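Local coordinates for coronin (Toxoplasma gondii, PDB 4OZU), which probably binds actin filaments, as coronins generally do, this piece being its WD40 beta-propeller domain, at residues Q108-V113 with T117-P122; H233-G238 with L282-K287. All coordinates share one frame; numbering follows the deposited sequence. Where two conformers were deposited one is given.

Interaction 1: Q108-V113 with T117-P122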
loop_
_atom_site.group_PDB
_atom_site.type_symbol
_atom_site.label_atom_id
_atom_site.label_comp_id
_atom_site.label_asym_id
_atom_site.label_seq_id
_atom_site.Cartn_x
_atom_site.Cartn_y
_atom_site.Cartn_z
ATOM N N GLN A 108 -1.460 18.612 -4.948
ATOM C CA GLN A 108 -1.597 19.282 -3.659
ATOM C C GLN A 108 -3.027 19.761 -3.454
ATOM O O GLN A 108 -3.483 20.698 -4.118
ATOM C CB GLN A 108 -0.634 20.460 -3.548
ATOM C CG GLN A 108 -0.608 21.089 -2.162
ATOM C CD GLN A 108 0.480 22.129 -2.014
ATOM O OE1 GLN A 108 0.891 22.760 -2.987
ATOM N NE2 GLN A 108 0.959 22.310 -0.790
ATOM N N LEU A 109 -3.735 19.120 -2.529
ATOM C CA LEU A 109 -5.110 19.506 -2.208
ATOM C C LEU A 109 -5.157 20.855 -1.497
ATOM O O LEU A 109 -4.207 21.228 -0.808
ATOM C CB LEU A 109 -5.773 18.437 -1.333
ATOM C CG LEU A 109 -6.001 17.088 -2.018
ATOM C CD1 LEU A 109 -6.202 15.994 -0.993
ATOM C CD2 LEU A 109 -7.197 17.162 -2.954
ATOM N N PRO A 110 -6.269 21.592 -1.649
ATOM C CA PRO A 110 -6.403 22.858 -0.924
ATOM C C PRO A 110 -6.544 22.623 0.572
ATOM O O PRO A 110 -6.735 21.474 0.977
ATOM C CB PRO A 110 -7.683 23.467 -1.508
ATOM C CG PRO A 110 -8.476 22.293 -1.964
ATOM C CD PRO A 110 -7.468 21.290 -2.453
ATOM N N GLU A 111 -6.448 23.680 1.372
ATOM C CA GLU A 111 -6.617 23.556 2.817
ATOM C C GLU A 111 -7.989 22.975 3.147
ATOM O O GLU A 111 -8.106 22.058 3.962
ATOM C CB GLU A 111 -6.444 24.912 3.505
ATOM C CG GLU A 111 -5.181 25.023 4.350
ATOM C CD GLU A 111 -5.204 26.217 5.291
ATOM O OE1 GLU A 111 -6.227 26.418 5.980
ATOM O OE2 GLU A 111 -4.199 26.958 5.341
ATOM N N GLU A 112 -9.018 23.516 2.500
ATOM C CA GLU A 112 -10.392 23.053 2.681
ATOM C C GLU A 112 -10.889 22.325 1.435
ATOM O O GLU A 112 -11.043 22.931 0.375
ATOM C CB GLU A 112 -11.315 24.232 3.000
ATOM C CG GLU A 112 -10.966 24.961 4.289
ATOM C CD GLU A 112 -11.640 26.317 4.395
ATOM O OE1 GLU A 112 -12.773 26.463 3.886
ATOM O OE2 GLU A 112 -11.035 27.240 4.980
ATOM N N VAL A 113 -11.134 21.026 1.573
ATOM C CA VAL A 113 -11.637 20.206 0.474
ATOM C C VAL A 113 -13.151 20.050 0.582
ATOM O O VAL A 113 -13.652 19.451 1.536
ATOM C CB VAL A 113 -10.978 18.816 0.469
ATOM C CG1 VAL A 113 -11.581 17.929 -0.608
ATOM C CG2 VAL A 113 -9.477 18.948 0.263
ATOM N N THR A 117 -14.528 21.389 -4.899
ATOM C CA THR A 117 -13.090 21.427 -5.136
ATOM C C THR A 117 -12.737 20.650 -6.398
ATOM O O THR A 117 -13.157 19.505 -6.571
ATOM C CB THR A 117 -12.310 20.847 -3.946
ATOM O OG1 THR A 117 -12.537 21.660 -2.789
ATOM C CG2 THR A 117 -10.812 20.796 -4.239
ATOM N N GLU A 118 -11.958 21.286 -7.270
ATOM C CA GLU A 118 -11.499 20.663 -8.505
ATOM C C GLU A 118 -10.018 20.945 -8.716
ATOM O O GLU A 118 -9.597 22.103 -8.733
ATOM C CB GLU A 118 -12.307 21.175 -9.696
ATOM C CG GLU A 118 -12.042 20.439 -10.998
ATOM C CD GLU A 118 -12.729 21.101 -12.179
ATOM O OE1 GLU A 118 -12.444 22.289 -12.443
ATOM O OE2 GLU A 118 -13.561 20.439 -12.836
ATOM N N LEU A 119 -9.241 19.879 -8.863
ATOM C CA LEU A 119 -7.815 19.970 -9.151
ATOM C C LEU A 119 -7.538 19.559 -10.591
ATOM O O LEU A 119 -7.876 18.445 -10.995
ATOM C CB LEU A 119 -7.022 19.082 -8.194
ATOM C CG LEU A 119 -6.105 19.767 -7.185
ATOM C CD1 LEU A 119 -6.865 20.770 -6.333
ATOM C CD2 LEU A 119 -5.437 18.716 -6.310
ATOM N N LYS A 120 -6.924 20.456 -11.356
ATOM C CA LYS A 120 -6.579 20.178 -12.749
ATOM C C LYS A 120 -5.074 20.190 -12.979
ATOM O O LYS A 120 -4.569 19.453 -13.826
ATOM C CB LYS A 120 -7.243 21.195 -13.681
ATOM C CG LYS A 120 -8.697 20.892 -13.996
ATOM C CD LYS A 120 -9.211 21.771 -15.129
ATOM C CE LYS A 120 -10.576 21.314 -15.618
ATOM N NZ LYS A 120 -11.051 22.101 -16.792
ATOM N N GLU A 121 -4.365 21.031 -12.231
ATOM C CA GLU A 121 -2.921 21.185 -12.405
ATOM C C GLU A 121 -2.132 20.520 -11.277
ATOM O O GLU A 121 -2.284 20.886 -10.115
ATOM C CB GLU A 121 -2.556 22.668 -12.476
ATOM C CG GLU A 121 -3.145 23.400 -13.677
ATOM C CD GLU A 121 -2.446 23.062 -14.987
ATOM O OE1 GLU A 121 -1.584 22.157 -15.001
ATOM O OE2 GLU A 121 -2.759 23.713 -16.007
ATOM N N PRO A 122 -1.285 19.532 -11.610
ATOM C CA PRO A 122 -0.394 18.986 -10.582
ATOM C C PRO A 122 0.675 19.989 -10.170
ATOM O O PRO A 122 0.995 20.881 -10.957
ATOM C CB PRO A 122 0.255 17.774 -11.263
ATOM C CG PRO A 122 -0.487 17.553 -12.531
ATOM C CD PRO A 122 -1.108 18.858 -12.906
HETATM O O HOH W 1 -2.123 20.106 -7.359
#
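The methyl CG2 of Thr117 points at CG, the far corner of the Pro110 ring, at 3.6 Å, two small apolar groups closing the turn that brings the chain back on itself. With chi1 at -63° the threonine sets CG2 anti to its own backbone N, which sends the methyl to the proline and leaves OG1 beside that N. The hydroxyl lies near Glu112 O and Val113 CA, but its hydrogen bond is with the backbone N of Thr114, from which OG1 accepts, so the methyl packs while the hydroxyl takes up an N-H of the turn. Proline, rigid and without an N-H, suits a stretch that has left the sheet. Here the chain leaves the third strand of a four-stranded blade of the WD40 propeller, 104-108, for the fourth, 124-126, and on its way lays 118-119 parallel to strand 73-75 at the edge of the neighbouring sheet. Leu119 turns its side chain toward 108-110, with Ile75 and Trp107 also touching it. Its CD1 rests 4.0 Å from CD of Pro110, while CD2 lies 4.1 Å from CD2 of Leu109, the two leucine side chains crossing at about a right angle. CD2 also packs on the carbonyl of Gln108, 3.5 Å from its O. Farther along, a water accepts from Gln108 N at 2.9 Å and donates to Glu121 O at 2.9 Å.

Interaction 2: H233-G238 with L282-K287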
loop_
_atom_site.group_PDB
_atom_site.type_symbol
_atom_site.label_atom_id
_atom_site.label_comp_id
_atom_site.label_asym_id
_atom_site.label_seq_id
_atom_site.Cartn_x
_atom_site.Cartn_y
_atom_site.Cartn_z
ATOM N N HIS A 233 13.801 -8.414 5.330
ATOM C CA HIS A 233 12.877 -9.466 4.910
ATOM C C HIS A 233 11.757 -8.922 4.021
ATOM O O HIS A 233 11.240 -7.826 4.242
ATOM C CB HIS A 233 12.290 -10.190 6.122
ATOM C CG HIS A 233 13.241 -11.154 6.759
ATOM N ND1 HIS A 233 14.502 -10.788 7.182
ATOM C CD2 HIS A 233 13.128 -12.478 7.023
ATOM C CE1 HIS A 233 15.119 -11.839 7.689
ATOM N NE2 HIS A 233 14.309 -12.879 7.604
ATOM N N VAL A 234 11.409 -9.722 3.016
ATOM C CA VAL A 234 10.395 -9.391 2.022
ATOM C C VAL A 234 9.401 -10.536 1.946
ATOM O O VAL A 234 9.776 -11.692 2.127
ATOM C CB VAL A 234 11.014 -9.154 0.624
ATOM C CG1 VAL A 234 9.924 -8.961 -0.438
ATOM C CG2 VAL A 234 11.927 -7.958 0.651
ATOM N N PHE A 235 8.142 -10.199 1.685
ATOM C CA PHE A 235 7.047 -11.172 1.605
ATOM C C PHE A 235 6.488 -11.198 0.193
ATOM O O PHE A 235 6.249 -10.140 -0.371
ATOM C CB PHE A 235 5.935 -10.797 2.582
ATOM C CG PHE A 235 4.762 -11.750 2.581
ATOM C CD1 PHE A 235 4.823 -12.944 3.281
ATOM C CD2 PHE A 235 3.593 -11.434 1.903
ATOM C CE1 PHE A 235 3.744 -13.809 3.299
ATOM C CE2 PHE A 235 2.516 -12.299 1.914
ATOM C CZ PHE A 235 2.592 -13.486 2.617
ATOM N N THR A 236 6.276 -12.386 -0.377
ATOM C CA THR A 236 5.638 -12.484 -1.690
ATOM C C THR A 236 4.425 -13.385 -1.661
ATOM O O THR A 236 4.350 -14.319 -0.860
ATOM C CB THR A 236 6.594 -13.027 -2.785
ATOM O OG1 THR A 236 7.060 -14.331 -2.417
ATOM C CG2 THR A 236 7.772 -12.102 -2.992
ATOM N N THR A 237 3.473 -13.067 -2.537
ATOM C CA THR A 237 2.385 -13.965 -2.899
ATOM C C THR A 237 2.559 -14.336 -4.351
ATOM O O THR A 237 3.143 -13.582 -5.122
ATOM C CB THR A 237 1.001 -13.326 -2.737
ATOM O OG1 THR A 237 0.868 -12.257 -3.683
ATOM C CG2 THR A 237 0.801 -12.797 -1.330
ATOM N N GLY A 238 2.023 -15.479 -4.733
ATOM C CA GLY A 238 2.114 -15.909 -6.106
ATOM C C GLY A 238 1.422 -17.231 -6.286
ATOM O O GLY A 238 0.565 -17.614 -5.484
ATOM N N LEU A 282 -0.470 -9.122 8.814
ATOM C CA LEU A 282 -0.213 -9.239 7.385
ATOM C C LEU A 282 -1.484 -9.706 6.699
ATOM O O LEU A 282 -1.925 -10.840 6.902
ATOM C CB LEU A 282 0.944 -10.212 7.134
ATOM C CG LEU A 282 1.499 -10.365 5.718
ATOM C CD1 LEU A 282 1.924 -9.031 5.121
ATOM C CD2 LEU A 282 2.666 -11.327 5.723
ATOM N N TYR A 283 -2.086 -8.818 5.914
ATOM C CA TYR A 283 -3.341 -9.120 5.231
ATOM C C TYR A 283 -3.054 -9.492 3.778
ATOM O O TYR A 283 -2.198 -8.880 3.148
ATOM C CB TYR A 283 -4.294 -7.923 5.292
ATOM C CG TYR A 283 -4.526 -7.366 6.683
ATOM C CD1 TYR A 283 -3.637 -6.461 7.235
ATOM C CD2 TYR A 283 -5.629 -7.740 7.436
ATOM C CE1 TYR A 283 -3.832 -5.942 8.495
ATOM C CE2 TYR A 283 -5.837 -7.225 8.710
ATOM C CZ TYR A 283 -4.933 -6.328 9.230
ATOM O OH TYR A 283 -5.117 -5.807 10.489
ATOM N N VAL A 284 -3.746 -10.505 3.258
ATOM C CA VAL A 284 -3.632 -10.859 1.844
ATOM C C VAL A 284 -5.012 -10.771 1.220
ATOM O O VAL A 284 -5.933 -11.488 1.609
ATOM C CB VAL A 284 -3.002 -12.262 1.637
ATOM C CG1 VAL A 284 -1.544 -12.240 2.081
ATOM C CG2 VAL A 284 -3.762 -13.343 2.392
ATOM N N CYS A 285 -5.127 -9.881 0.239
ATOM C CA CYS A 285 -6.402 -9.513 -0.353
ATOM C C CYS A 285 -6.373 -9.690 -1.864
ATOM O O CYS A 285 -5.483 -9.170 -2.536
ATOM C CB CYS A 285 -6.732 -8.061 -0.009
ATOM S SG CYS A 285 -6.463 -7.647 1.732
ATOM N N GLY A 286 -7.346 -10.425 -2.392
ATOM C CA GLY A 286 -7.486 -10.584 -3.827
ATOM C C GLY A 286 -8.676 -9.822 -4.373
ATOM O O GLY A 286 -9.798 -9.989 -3.897
ATOM N N LYS A 287 -8.444 -8.981 -5.376
ATOM C CA LYS A 287 -9.548 -8.318 -6.062
ATOM C C LYS A 287 -10.437 -9.369 -6.709
ATOM O O LYS A 287 -9.947 -10.279 -7.385
ATOM C CB LYS A 287 -9.036 -7.339 -7.115
ATOM C CG LYS A 287 -8.208 -6.200 -6.555
ATOM C CD LYS A 287 -7.545 -5.418 -7.671
ATOM C CE LYS A 287 -7.803 -3.934 -7.528
ATOM N NZ LYS A 287 -7.290 -3.166 -8.691
#
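Phe235 lays one face of its ring against Leu282, whose CD2 methyl stands 3.5 Å from the ring centroid and only 8° off the ring normal, a CH-pi contact. The phenylalanine holds CG anti to its backbone N (chi1 -180°), extending the ring across the gap, and the leucine is likewise extended from its own strand to put a single methyl over the ring centre. Val284 joins less directly: its CG1 lies 4.1 Å from CE2 of Phe235, the two side chains crossing at about a right angle. Strands 233-239 and 281-286 belong to consecutive four-stranded blades of the beta-propeller; the axes of 233-238 and 282-286 approach to 9.9 Å, running the same way with 26° between them, too far for backbone pairing, so flat and branched apolar side chains fill the space between blades. Two residues after Phe235, Thr237 again faces the neighbouring blade and brings its methyl CG2 to 4.2 Å from CG1 of Val284. Its OG1 hydrogen-bonds to the carbonyl O of Leu271, on the first strand of the neighbouring blade, so the threonine offers a methyl to the apolar layer while its buried hydroxyl is satisfied.

Overall arrangement
The two contacts lie on opposite sides of the chain's centre, about 33 Å apart between centres, and share no strand. Interaction 1 is a surface contact about 23 Å from the centre of the chain, made within one short connection with three residues between its segments; interaction 2 is buried, about 11 Å from that centre, with 43 residues between its segments. Their chemistry follows their place. At the periphery, proline, threonine and leucine pack among backbone carbonyls, with a water joining the main chains. Between the inner parts of two blades, the two segments meet through apolar groups alone, an aromatic face under a leucine methyl with a valine alongside, while a threonine hydroxyl bonds to the next blade's backbone.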